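Local atomic coordinates of diketoreductase (Acinetobacter baylyi, PDB entry 4DYD), a protein that binds NAD and probably catalyses the NAD-dependent interconversion of (3S)-3-hydroxyacyl-CoA and 3-oxoacyl-CoA, consistent with a role in fatty acid beta-oxidation. Residues V93-D98 with T119-L124; F139-F144 with E155-T160. All coordinates share one frame; numbering follows the deposited sequence.

Contact 1. Residues V93-D98 with T119-L124. With NAD (nicotinamide-adenine-dinucleotide), chain B.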
ATOM      1  N   VAL A  93      12.263  -1.985  26.444  1.00 38.93           N
ATOM      2  CA  VAL A  93      11.507  -1.462  27.580  1.00 43.00           C
ATOM      3  C   VAL A  93      10.368  -0.582  27.068  1.00 40.56           C
ATOM      4  O   VAL A  93      10.323  -0.266  25.877  1.00 42.08           O
ATOM      5  CB  VAL A  93      12.420  -0.693  28.559  1.00 40.66           C
ATOM      6  CG1 VAL A  93      13.525  -1.616  29.056  1.00 33.78           C
ATOM      7  CG2 VAL A  93      13.010   0.543  27.896  1.00 43.76           C
ATOM      8  N   PRO A  94       9.429  -0.184  27.947  1.00 46.22           N
ATOM      9  CA  PRO A  94       8.298   0.651  27.514  1.00 46.33           C
ATOM     10  C   PRO A  94       8.689   1.899  26.735  1.00 46.14           C
ATOM     11  O   PRO A  94       9.770   2.462  26.930  1.00 41.10           O
ATOM     12  CB  PRO A  94       7.580   0.992  28.823  1.00 55.27           C
ATOM     13  CG  PRO A  94       7.937  -0.131  29.733  1.00 47.74           C
ATOM     14  CD  PRO A  94       9.359  -0.479  29.390  1.00 53.17           C
ATOM     15  N   GLU A  95       7.801   2.328  25.843  1.00 42.63           N
ATOM     16  CA  GLU A  95       8.117   3.426  24.943  1.00 55.06           C
ATOM     17  C   GLU A  95       8.048   4.757  25.692  1.00 72.65           C
ATOM     18  O   GLU A  95       7.232   5.627  25.377  1.00 76.60           O
ATOM     19  CB  GLU A  95       7.164   3.418  23.744  1.00 50.83           C
ATOM     20  CG  GLU A  95       7.588   4.329  22.600  1.00 62.07           C
ATOM     21  CD  GLU A  95       8.884   3.878  21.948  1.00 58.24           C
ATOM     22  OE1 GLU A  95       9.592   3.037  22.537  1.00 58.59           O
ATOM     23  OE2 GLU A  95       9.198   4.362  20.841  1.00 89.61           O
ATOM     24  N   SER A  96       8.920   4.899  26.686  1.00 77.44           N
ATOM     25  CA  SER A  96       8.976   6.090  27.528  1.00 62.85           C
ATOM     26  C   SER A  96      10.360   6.719  27.459  1.00 45.53           C
ATOM     27  O   SER A  96      11.356   6.081  27.806  1.00 56.90           O
ATOM     28  CB  SER A  96       8.663   5.720  28.979  1.00 87.10           C
ATOM     29  OG  SER A  96       8.818   6.837  29.836  1.00 85.28           O
ATOM     30  N   LEU A  97      10.420   7.973  27.020  1.00 48.06           N
ATOM     31  CA  LEU A  97      11.692   8.670  26.863  1.00 54.21           C
ATOM     32  C   LEU A  97      12.535   8.649  28.134  1.00 71.94           C
ATOM     33  O   LEU A  97      13.725   8.328  28.088  1.00 60.76           O
ATOM     34  CB  LEU A  97      11.469  10.117  26.424  1.00 58.44           C
ATOM     35  CG  LEU A  97      12.754  10.941  26.321  1.00 67.73           C
ATOM     36  CD1 LEU A  97      13.737  10.283  25.363  1.00 67.34           C
ATOM     37  CD2 LEU A  97      12.438  12.363  25.892  1.00103.54           C
ATOM     38  N   ASP A  98      11.925   9.002  29.261  1.00 81.27           N
ATOM     39  CA  ASP A  98      12.653   9.073  30.524  1.00 94.14           C
ATOM     40  C   ASP A  98      13.022   7.686  31.030  1.00 63.31           C
ATOM     41  O   ASP A  98      14.091   7.490  31.613  1.00 68.08           O
ATOM     42  CB  ASP A  98      11.838   9.828  31.577  1.00134.10           C
ATOM     43  CG  ASP A  98      11.586  11.273  31.190  1.00172.29           C
ATOM     44  OD1 ASP A  98      12.269  11.767  30.268  1.00185.74           O
ATOM     45  OD2 ASP A  98      10.712  11.917  31.806  1.00126.46           O
ATOM     46  N   THR A 119      18.296  -0.621  20.299  1.00 32.86           N
ATOM     47  CA  THR A 119      16.944  -0.307  20.736  1.00 31.47           C
ATOM     48  C   THR A 119      15.923  -0.868  19.745  1.00 35.76           C
ATOM     49  O   THR A 119      16.150  -0.860  18.532  1.00 35.17           O
ATOM     50  CB  THR A 119      16.734   1.217  20.871  1.00 30.20           C
ATOM     51  OG1 THR A 119      15.395   1.478  21.313  1.00 34.32           O
ATOM     52  CG2 THR A 119      16.965   1.915  19.541  1.00 32.93           C
ATOM     53  N   ASN A 120      14.803  -1.355  20.266  1.00 34.45           N
ATOM     54  CA  ASN A 120      13.713  -1.849  19.431  1.00 36.01           C
ATOM     55  C   ASN A 120      12.647  -0.761  19.304  1.00 38.77           C
ATOM     56  O   ASN A 120      11.534  -1.020  18.838  1.00 41.21           O
ATOM     57  CB  ASN A 120      13.087  -3.090  20.072  1.00 37.33           C
ATOM     58  CG  ASN A 120      11.956  -3.674  19.242  1.00 40.77           C
ATOM     59  OD1 ASN A 120      12.095  -3.886  18.034  1.00 35.60           O
ATOM     60  ND2 ASN A 120      10.822  -3.926  19.886  1.00 35.44           N
ATOM     61  N   SER A 121      12.992   0.459  19.715  1.00 40.41           N
ATOM     62  CA  SER A 121      12.019   1.548  19.821  1.00 42.47           C
ATOM     63  C   SER A 121      11.320   1.867  18.495  1.00 35.30           C
ATOM     64  O   SER A 121      11.966   1.963  17.448  1.00 46.17           O
ATOM     65  CB  SER A 121      12.692   2.808  20.373  1.00 45.29           C
ATOM     66  OG  SER A 121      11.747   3.851  20.526  1.00 47.75           O
ATOM     67  N   SER A 122      10.001   2.048  18.550  1.00 42.02           N
ATOM     68  CA  SER A 122       9.215   2.391  17.363  1.00 49.21           C
ATOM     69  C   SER A 122       9.091   3.899  17.139  1.00 57.49           C
ATOM     70  O   SER A 122       9.057   4.354  15.992  1.00 71.25           O
ATOM     71  CB  SER A 122       7.812   1.778  17.435  1.00 45.48           C
ATOM     72  OG  SER A 122       7.860   0.364  17.404  1.00 66.69           O
ATOM     73  N   THR A 123       9.021   4.674  18.217  1.00 49.92           N
ATOM     74  CA  THR A 123       8.731   6.101  18.090  1.00 58.78           C
ATOM     75  C   THR A 123       9.907   7.010  18.444  1.00 53.87           C
ATOM     76  O   THR A 123       9.907   8.191  18.087  1.00 95.89           O
ATOM     77  CB  THR A 123       7.507   6.504  18.929  1.00 57.51           C
ATOM     78  OG1 THR A 123       7.761   6.233  20.313  1.00 63.89           O
ATOM     79  CG2 THR A 123       6.283   5.722  18.480  1.00 71.41           C
ATOM     80  N   LEU A 124      10.903   6.477  19.141  1.00 58.39           N
ATOM     81  CA  LEU A 124      12.071   7.277  19.502  1.00 48.92           C
ATOM     82  C   LEU A 124      13.240   6.952  18.582  1.00 54.35           C
ATOM     83  O   LEU A 124      13.577   5.784  18.376  1.00 50.79           O
ATOM     84  CB  LEU A 124      12.474   7.024  20.961  1.00 49.20           C
ATOM     85  CG  LEU A 124      11.412   7.362  22.011  1.00 56.02           C
ATOM     86  CD1 LEU A 124      11.881   6.954  23.397  1.00 52.43           C
ATOM     87  CD2 LEU A 124      11.086   8.846  21.962  1.00 83.02           C
TER
HETATM   88  PA  NAD B 301       5.731  -4.214  26.526  1.00 52.66           P
HETATM   89  O1A NAD B 301       4.374  -4.781  26.690  1.00 69.56           O
HETATM   90  O2A NAD B 301       5.880  -2.756  26.316  1.00 71.13           O
HETATM   91  O5B NAD B 301       6.641  -4.653  27.781  1.00 59.52           O
HETATM   92  C5B NAD B 301       7.616  -3.760  28.331  1.00 45.44           C
HETATM   93  C4B NAD B 301       8.668  -4.568  29.096  1.00 53.39           C
HETATM   94  O4B NAD B 301       9.560  -3.652  29.760  1.00 60.69           O
HETATM   95  C3B NAD B 301       7.991  -5.351  30.210  1.00 55.18           C
HETATM   96  O3B NAD B 301       8.844  -6.431  30.615  1.00 47.74           O
HETATM   97  C2B NAD B 301       7.952  -4.301  31.303  1.00 65.36           C
HETATM   98  O2B NAD B 301       7.762  -4.929  32.579  1.00 54.59           O
HETATM   99  C1B NAD B 301       9.400  -3.874  31.171  1.00 50.90           C
HETATM  100  N9A NAD B 301       9.739  -2.695  32.000  1.00104.30           N
HETATM  101  C8A NAD B 301       8.874  -1.853  32.558  1.00 68.30           C
HETATM  102  N7A NAD B 301       9.573  -0.898  33.163  1.00 56.00           N
HETATM  103  C5A NAD B 301      10.867  -1.154  32.988  1.00 90.56           C
HETATM  104  C6A NAD B 301      11.954  -0.535  33.442  1.00 79.85           C
HETATM  105  N6A NAD B 301      11.749   0.535  34.206  1.00170.81           N
HETATM  106  N1A NAD B 301      13.188  -0.998  33.199  1.00 96.34           N
HETATM  107  C2A NAD B 301      13.332  -2.166  32.444  1.00 67.25           C
HETATM  108  N3A NAD B 301      12.170  -2.791  31.978  1.00 78.37           N
HETATM  109  C4A NAD B 301      10.971  -2.266  32.264  1.00 76.92           C
HETATM  110  O3  NAD B 301       6.438  -4.973  25.297  1.00116.92           O
HETATM  111  PN  NAD B 301       6.525  -4.261  23.856  1.00 71.77           P
HETATM  112  O1N NAD B 301       5.474  -3.222  23.767  1.00 88.86           O
HETATM  113  O2N NAD B 301       6.582  -5.305  22.808  1.00200.68           O
HETATM  114  O5D NAD B 301       7.955  -3.523  23.922  1.00 75.93           O
HETATM  115  C5D NAD B 301       8.029  -2.099  23.810  1.00 67.74           C
HETATM  116  C4D NAD B 301       9.363  -1.713  23.167  1.00 64.47           C
HETATM  117  O4D NAD B 301       9.454  -2.414  21.913  1.00 61.71           O
HETATM  118  C3D NAD B 301       9.299  -0.246  22.779  1.00 72.89           C
HETATM  119  O3D NAD B 301      10.592   0.218  22.363  1.00 83.70           O
HETATM  120  C2D NAD B 301       8.376  -0.350  21.581  1.00 86.21           C
HETATM  121  O2D NAD B 301       8.455   0.837  20.777  1.00 62.44           O
HETATM  122  C1D NAD B 301       9.078  -1.494  20.872  1.00 86.86           C
HETATM  123  N1N NAD B 301       8.255  -2.106  19.804  1.00 60.01           N
HETATM  124  C2N NAD B 301       6.962  -2.566  20.085  1.00 73.00           C
HETATM  125  C3N NAD B 301       6.154  -3.035  19.055  1.00 95.08           C
HETATM  126  C7N NAD B 301       4.912  -3.592  19.341  1.00162.82           C
HETATM  127  O7N NAD B 301       4.222  -4.090  18.453  1.00 63.39           O
HETATM  128  N7N NAD B 301       4.568  -3.574  20.625  1.00 67.40           N
HETATM  129  C4N NAD B 301       6.630  -3.045  17.748  1.00 89.95           C
HETATM  130  C5N NAD B 301       7.922  -2.615  17.465  1.00 55.51           C
HETATM  131  C6N NAD B 301       8.738  -2.146  18.489  1.00 53.06           C
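In the NAD-binding site of the Rossmann domain, Glu95 reaches from one loop to Ser121 and Thr123 of the next. The two loops follow strands 88-91 and 116-119. Glu95 is the centre of an inverse gamma turn, closed by a 2.6 Å bond from Ser96 N to Pro94 O. Its CG stands anti to the backbone N (chi1 -168°) and the chain bends at CG, which carries the carboxylate over to residues 121-124.

The two carboxylate oxygens have separate tasks. OE2 of Glu95 takes the protein donors. Ser121 OG meets it on its syn side at 2.6 Å, slightly out of the carboxylate plane. Thr123 N comes in nearly in line with the C-O bond, also at 2.6 Å. The Thr123 hydroxyl is modelled too close to be trusted, and Leu124 N adds a weak bond. The two firm bonds should fix the rotation of the group and probably favour its charged form. OE1 of Glu95 faces the cofactor. It accepts from O3D of the nicotinamide ribose at 3.0 Å and weakly from O2D. Lys100 makes a long, weak ion pair with the same oxygen.

Ser122 N donates to NAD O2D at 3.0 Å, so O2D is held firmly here and only weakly by Glu95. Asn120 ND2 makes a weak bond to the ring oxygen O4D. The Ser122 hydroxyl is hydrogen-bonded to His143. At the other end of the cofactor, Val93 CG1 lies 3.4 Å from adenine N3A, and Pro94 CG is equally close to C8A. Beyond the carboxylate, Leu124 CD1 rests 3.9 Å from Leu97 CA, at the start of helix 97-110. Cofactor-binding loops at the C-terminal ends of parallel strands are characteristic of the Rossmann fold; here Glu95 adds a hold on the nicotinamide ribose.

Contact 2. Residues F139-F144 with E155-T160; sequences FLALHF and EVMGTT. With NAD (nicotinamide-adenine-dinucleotide), chain B.
His143 has CG anti to its own N (chi1 -179°), while Glu155 has CG anti to its carbonyl carbon (chi1 -67°) and runs on extended. The two side chains therefore lie side by side and point the same way. ND1 of His143 donates to OE1 of Glu155 at 2.9 Å. The bond is nearly straight (165°), lies close to the ring plane and meets the oxygen almost in line with its C-O bond. It should fix the imidazole's rotation and leave NE2 directed to the cofactor side, 3.2 Å from nicotinamide C5N. His143 is predicted to be important for catalysis.

The backbones pair as antiparallel strands. His143 with Glu155 and Ala141 with Met157 are hydrogen-bonded pairs. The shortest of their bonds runs from Ala141 N to Met157 O, 2.6 Å. Leu142 with Val156 is a non-hydrogen-bonded pair on the other face, where Leu142 CD1 touches Val156 CG2 at 3.9 Å. Leu140 CB lies 3.7 Å from Gly158 CA.

Val192 N and Leu193 N hold Glu155 OE2, and Tyr191 stacks on the His143 ring and touches Ala141 and Met157 on the same face. Helix 164-176 packs on Leu140, Leu142 and Val156. Strand 139-143 is flanked by strand 116-119, and strand 153-158 by strand 180-183.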
ATOM      1  N   PHE A 139      25.935   1.928  19.301  1.00 39.31           N
ATOM      2  CA  PHE A 139      24.499   2.070  19.483  1.00 43.85           C
ATOM      3  C   PHE A 139      23.789   2.188  18.146  1.00 49.96           C
ATOM      4  O   PHE A 139      24.226   2.918  17.254  1.00 51.69           O
ATOM      5  CB  PHE A 139      24.171   3.290  20.340  1.00 39.67           C
ATOM      6  CG  PHE A 139      22.704   3.447  20.632  1.00 42.57           C
ATOM      7  CD1 PHE A 139      22.024   4.607  20.272  1.00 39.61           C
ATOM      8  CD2 PHE A 139      22.001   2.430  21.271  1.00 36.14           C
ATOM      9  CE1 PHE A 139      20.668   4.753  20.544  1.00 48.64           C
ATOM     10  CE2 PHE A 139      20.642   2.566  21.549  1.00 39.45           C
ATOM     11  CZ  PHE A 139      19.973   3.729  21.186  1.00 45.30           C
ATOM     12  N   LEU A 140      22.688   1.462  18.018  1.00 43.36           N
ATOM     13  CA  LEU A 140      21.876   1.497  16.816  1.00 38.27           C
ATOM     14  C   LEU A 140      20.500   0.933  17.110  1.00 45.08           C
ATOM     15  O   LEU A 140      20.243   0.439  18.211  1.00 40.99           O
ATOM     16  CB  LEU A 140      22.559   0.733  15.677  1.00 38.76           C
ATOM     17  CG  LEU A 140      23.037  -0.706  15.906  1.00 47.68           C
ATOM     18  CD1 LEU A 140      21.904  -1.624  16.338  1.00 42.42           C
ATOM     19  CD2 LEU A 140      23.689  -1.227  14.635  1.00 40.36           C
ATOM     20  N   ALA A 141      19.608   1.027  16.133  1.00 39.94           N
ATOM     21  CA  ALA A 141      18.283   0.455  16.287  1.00 42.72           C
ATOM     22  C   ALA A 141      18.208  -0.885  15.571  1.00 42.34           C
ATOM     23  O   ALA A 141      18.752  -1.055  14.476  1.00 38.38           O
ATOM     24  CB  ALA A 141      17.217   1.406  15.757  1.00 35.32           C
ATOM     25  N   LEU A 142      17.558  -1.838  16.224  1.00 37.64           N
ATOM     26  CA  LEU A 142      17.225  -3.119  15.622  1.00 37.08           C
ATOM     27  C   LEU A 142      15.747  -3.328  15.903  1.00 37.29           C
ATOM     28  O   LEU A 142      15.368  -3.710  17.013  1.00 37.79           O
ATOM     29  CB  LEU A 142      18.042  -4.245  16.261  1.00 34.13           C
ATOM     30  CG  LEU A 142      17.787  -5.641  15.688  1.00 37.78           C
ATOM     31  CD1 LEU A 142      18.166  -5.662  14.211  1.00 41.04           C
ATOM     32  CD2 LEU A 142      18.581  -6.688  16.461  1.00 32.76           C
ATOM     33  N   HIS A 143      14.918  -3.076  14.896  1.00 33.14           N
ATOM     34  CA  HIS A 143      13.483  -2.950  15.096  1.00 35.28           C
ATOM     35  C   HIS A 143      12.718  -4.151  14.539  1.00 34.80           C
ATOM     36  O   HIS A 143      12.776  -4.440  13.341  1.00 35.26           O
ATOM     37  CB  HIS A 143      13.009  -1.644  14.450  1.00 29.95           C
ATOM     38  CG  HIS A 143      11.548  -1.380  14.612  1.00 36.65           C
ATOM     39  ND1 HIS A 143      10.671  -1.371  13.550  1.00 36.80           N
ATOM     40  CD2 HIS A 143      10.808  -1.119  15.715  1.00 32.91           C
ATOM     41  CE1 HIS A 143       9.453  -1.114  13.991  1.00 43.61           C
ATOM     42  NE2 HIS A 143       9.509  -0.957  15.302  1.00 37.42           N
ATOM     43  N   PHE A 144      12.008  -4.846  15.425  1.00 36.58           N
ATOM     44  CA  PHE A 144      11.264  -6.057  15.071  1.00 36.43           C
ATOM     45  C   PHE A 144       9.783  -5.752  14.866  1.00 37.70           C
ATOM     46  O   PHE A 144       9.300  -4.669  15.210  1.00 45.16           O
ATOM     47  CB  PHE A 144      11.394  -7.108  16.178  1.00 30.85           C
ATOM     48  CG  PHE A 144      12.793  -7.613  16.383  1.00 34.65           C
ATOM     49  CD1 PHE A 144      13.732  -6.847  17.072  1.00 37.67           C
ATOM     50  CD2 PHE A 144      13.173  -8.859  15.892  1.00 34.31           C
ATOM     51  CE1 PHE A 144      15.029  -7.313  17.266  1.00 33.13           C
ATOM     52  CE2 PHE A 144      14.466  -9.337  16.079  1.00 37.38           C
ATOM     53  CZ  PHE A 144      15.399  -8.562  16.767  1.00 34.81           C
ATOM     54  N   GLU A 155      14.627  -4.394  11.027  1.00 31.48           N
ATOM     55  CA  GLU A 155      15.100  -3.122  10.490  1.00 32.56           C
ATOM     56  C   GLU A 155      16.309  -2.595  11.256  1.00 35.65           C
ATOM     57  O   GLU A 155      16.229  -2.312  12.454  1.00 40.97           O
ATOM     58  CB  GLU A 155      13.959  -2.106  10.474  1.00 29.03           C
ATOM     59  CG  GLU A 155      12.870  -2.498   9.481  1.00 39.04           C
ATOM     60  CD  GLU A 155      11.629  -1.630   9.558  1.00 47.39           C
ATOM     61  OE1 GLU A 155      11.083  -1.457  10.669  1.00 49.60           O
ATOM     62  OE2 GLU A 155      11.203  -1.111   8.501  1.00 39.74           O
ATOM     63  N   VAL A 156      17.432  -2.472  10.553  1.00 39.00           N
ATOM     64  CA  VAL A 156      18.684  -2.031  11.160  1.00 41.47           C
ATOM     65  C   VAL A 156      18.937  -0.569  10.804  1.00 38.68           C
ATOM     66  O   VAL A 156      19.024  -0.206   9.629  1.00 36.53           O
ATOM     67  CB  VAL A 156      19.868  -2.887  10.667  1.00 46.88           C
ATOM     68  CG1 VAL A 156      21.147  -2.493  11.391  1.00 46.95           C
ATOM     69  CG2 VAL A 156      19.570  -4.363  10.864  1.00 37.55           C
ATOM     70  N   MET A 157      19.044   0.274  11.823  1.00 42.01           N
ATOM     71  CA  MET A 157      19.146   1.707  11.592  1.00 40.80           C
ATOM     72  C   MET A 157      20.027   2.345  12.664  1.00 45.33           C
ATOM     73  O   MET A 157      19.677   2.354  13.846  1.00 38.33           O
ATOM     74  CB  MET A 157      17.742   2.319  11.614  1.00 38.69           C
ATOM     75  CG  MET A 157      17.660   3.781  11.219  1.00 34.81           C
ATOM     76  SD  MET A 157      15.963   4.399  11.276  1.00 42.85           S
ATOM     77  CE  MET A 157      15.679   4.392  13.042  1.00 50.47           C
ATOM     78  N   GLY A 158      21.178   2.866  12.249  1.00 46.49           N
ATOM     79  CA  GLY A 158      22.078   3.500  13.197  1.00 47.73           C
ATOM     80  C   GLY A 158      22.054   5.015  13.144  1.00 51.20           C
ATOM     81  O   GLY A 158      21.200   5.609  12.480  1.00 40.18           O
ATOM     82  N   THR A 159      22.986   5.644  13.854  1.00 54.47           N
ATOM     83  CA  THR A 159      23.158   7.093  13.794  1.00 54.08           C
ATOM     84  C   THR A 159      24.405   7.371  12.967  1.00 47.93           C
ATOM     85  O   THR A 159      25.096   6.438  12.552  1.00 44.47           O
ATOM     86  CB  THR A 159      23.391   7.697  15.198  1.00 47.24           C
ATOM     87  OG1 THR A 159      24.624   7.197  15.728  1.00 44.30           O
ATOM     88  CG2 THR A 159      22.260   7.311  16.141  1.00 50.74           C
ATOM     89  N   THR A 160      24.699   8.642  12.721  1.00 56.68           N
ATOM     90  CA  THR A 160      25.941   8.992  12.040  1.00 61.96           C
ATOM     91  C   THR A 160      27.138   8.497  12.852  1.00 55.14           C
ATOM     92  O   THR A 160      28.218   8.262  12.305  1.00 59.15           O
ATOM     93  CB  THR A 160      26.066  10.510  11.833  1.00 72.55           C
ATOM     94  OG1 THR A 160      26.023  11.171  13.104  1.00 60.32           O
ATOM     95  CG2 THR A 160      24.934  11.022  10.956  1.00 77.58           C
TER
HETATM   96  PA  NAD B 301       5.731  -4.214  26.526  1.00 52.66           P
HETATM   97  O1A NAD B 301       4.374  -4.781  26.690  1.00 69.56           O
HETATM   98  O2A NAD B 301       5.880  -2.756  26.316  1.00 71.13           O
HETATM   99  O5B NAD B 301       6.641  -4.653  27.781  1.00 59.52           O
HETATM  100  C5B NAD B 301       7.616  -3.760  28.331  1.00 45.44           C
HETATM  101  C4B NAD B 301       8.668  -4.568  29.096  1.00 53.39           C
HETATM  102  O4B NAD B 301       9.560  -3.652  29.760  1.00 60.69           O
HETATM  103  C3B NAD B 301       7.991  -5.351  30.210  1.00 55.18           C
HETATM  104  O3B NAD B 301       8.844  -6.431  30.615  1.00 47.74           O
HETATM  105  C2B NAD B 301       7.952  -4.301  31.303  1.00 65.36           C
HETATM  106  O2B NAD B 301       7.762  -4.929  32.579  1.00 54.59           O
HETATM  107  C1B NAD B 301       9.400  -3.874  31.171  1.00 50.90           C
HETATM  108  N9A NAD B 301       9.739  -2.695  32.000  1.00104.30           N
HETATM  109  C8A NAD B 301       8.874  -1.853  32.558  1.00 68.30           C
HETATM  110  N7A NAD B 301       9.573  -0.898  33.163  1.00 56.00           N
HETATM  111  C5A NAD B 301      10.867  -1.154  32.988  1.00 90.56           C
HETATM  112  C6A NAD B 301      11.954  -0.535  33.442  1.00 79.85           C
HETATM  113  N6A NAD B 301      11.749   0.535  34.206  1.00170.81           N
HETATM  114  N1A NAD B 301      13.188  -0.998  33.199  1.00 96.34           N
HETATM  115  C2A NAD B 301      13.332  -2.166  32.444  1.00 67.25           C
HETATM  116  N3A NAD B 301      12.170  -2.791  31.978  1.00 78.37           N
HETATM  117  C4A NAD B 301      10.971  -2.266  32.264  1.00 76.92           C
HETATM  118  O3  NAD B 301       6.438  -4.973  25.297  1.00116.92           O
HETATM  119  PN  NAD B 301       6.525  -4.261  23.856  1.00 71.77           P
HETATM  120  O1N NAD B 301       5.474  -3.222  23.767  1.00 88.86           O
HETATM  121  O2N NAD B 301       6.582  -5.305  22.808  1.00200.68           O
HETATM  122  O5D NAD B 301       7.955  -3.523  23.922  1.00 75.93           O
HETATM  123  C5D NAD B 301       8.029  -2.099  23.810  1.00 67.74           C
HETATM  124  C4D NAD B 301       9.363  -1.713  23.167  1.00 64.47           C
HETATM  125  O4D NAD B 301       9.454  -2.414  21.913  1.00 61.71           O
HETATM  126  C3D NAD B 301       9.299  -0.246  22.779  1.00 72.89           C
HETATM  127  O3D NAD B 301      10.592   0.218  22.363  1.00 83.70           O
HETATM  128  C2D NAD B 301       8.376  -0.350  21.581  1.00 86.21           C
HETATM  129  O2D NAD B 301       8.455   0.837  20.777  1.00 62.44           O
HETATM  130  C1D NAD B 301       9.078  -1.494  20.872  1.00 86.86           C
HETATM  131  N1N NAD B 301       8.255  -2.106  19.804  1.00 60.01           N
HETATM  132  C2N NAD B 301       6.962  -2.566  20.085  1.00 73.00           C
HETATM  133  C3N NAD B 301       6.154  -3.035  19.055  1.00 95.08           C
HETATM  134  C7N NAD B 301       4.912  -3.592  19.341  1.00162.82           C
HETATM  135  O7N NAD B 301       4.222  -4.090  18.453  1.00 63.39           O
HETATM  136  N7N NAD B 301       4.568  -3.574  20.625  1.00 67.40           N
HETATM  137  C4N NAD B 301       6.630  -3.045  17.748  1.00 89.95           C
HETATM  138  C5N NAD B 301       7.922  -2.615  17.465  1.00 55.51           C
HETATM  139  C6N NAD B 301       8.738  -2.146  18.489  1.00 53.06           C

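From the N terminus, the chain first builds the strands and helices that precede residue 93. Contact 1 then closes a loop made mostly of helix 97-110 and strand 116-119, bringing residues 93-98 back to 119-124. Contact 2 opens after contact 1 has closed, and joins the two strands of the hairpin 139-143/153-158. The two loops are in series and neither nest nor cross. Their centres lie about 12 Å apart, yet they touch: Asn120 OD1 is 2.8 Å from Phe144 N, probably a hydrogen bond. Contact 1 ties loops at the C-terminal ends of parallel strands 88-91 and 116-119; contact 2 joins that parallel part to strand 153-158, which with 180-183 runs the other way. Both border NAD.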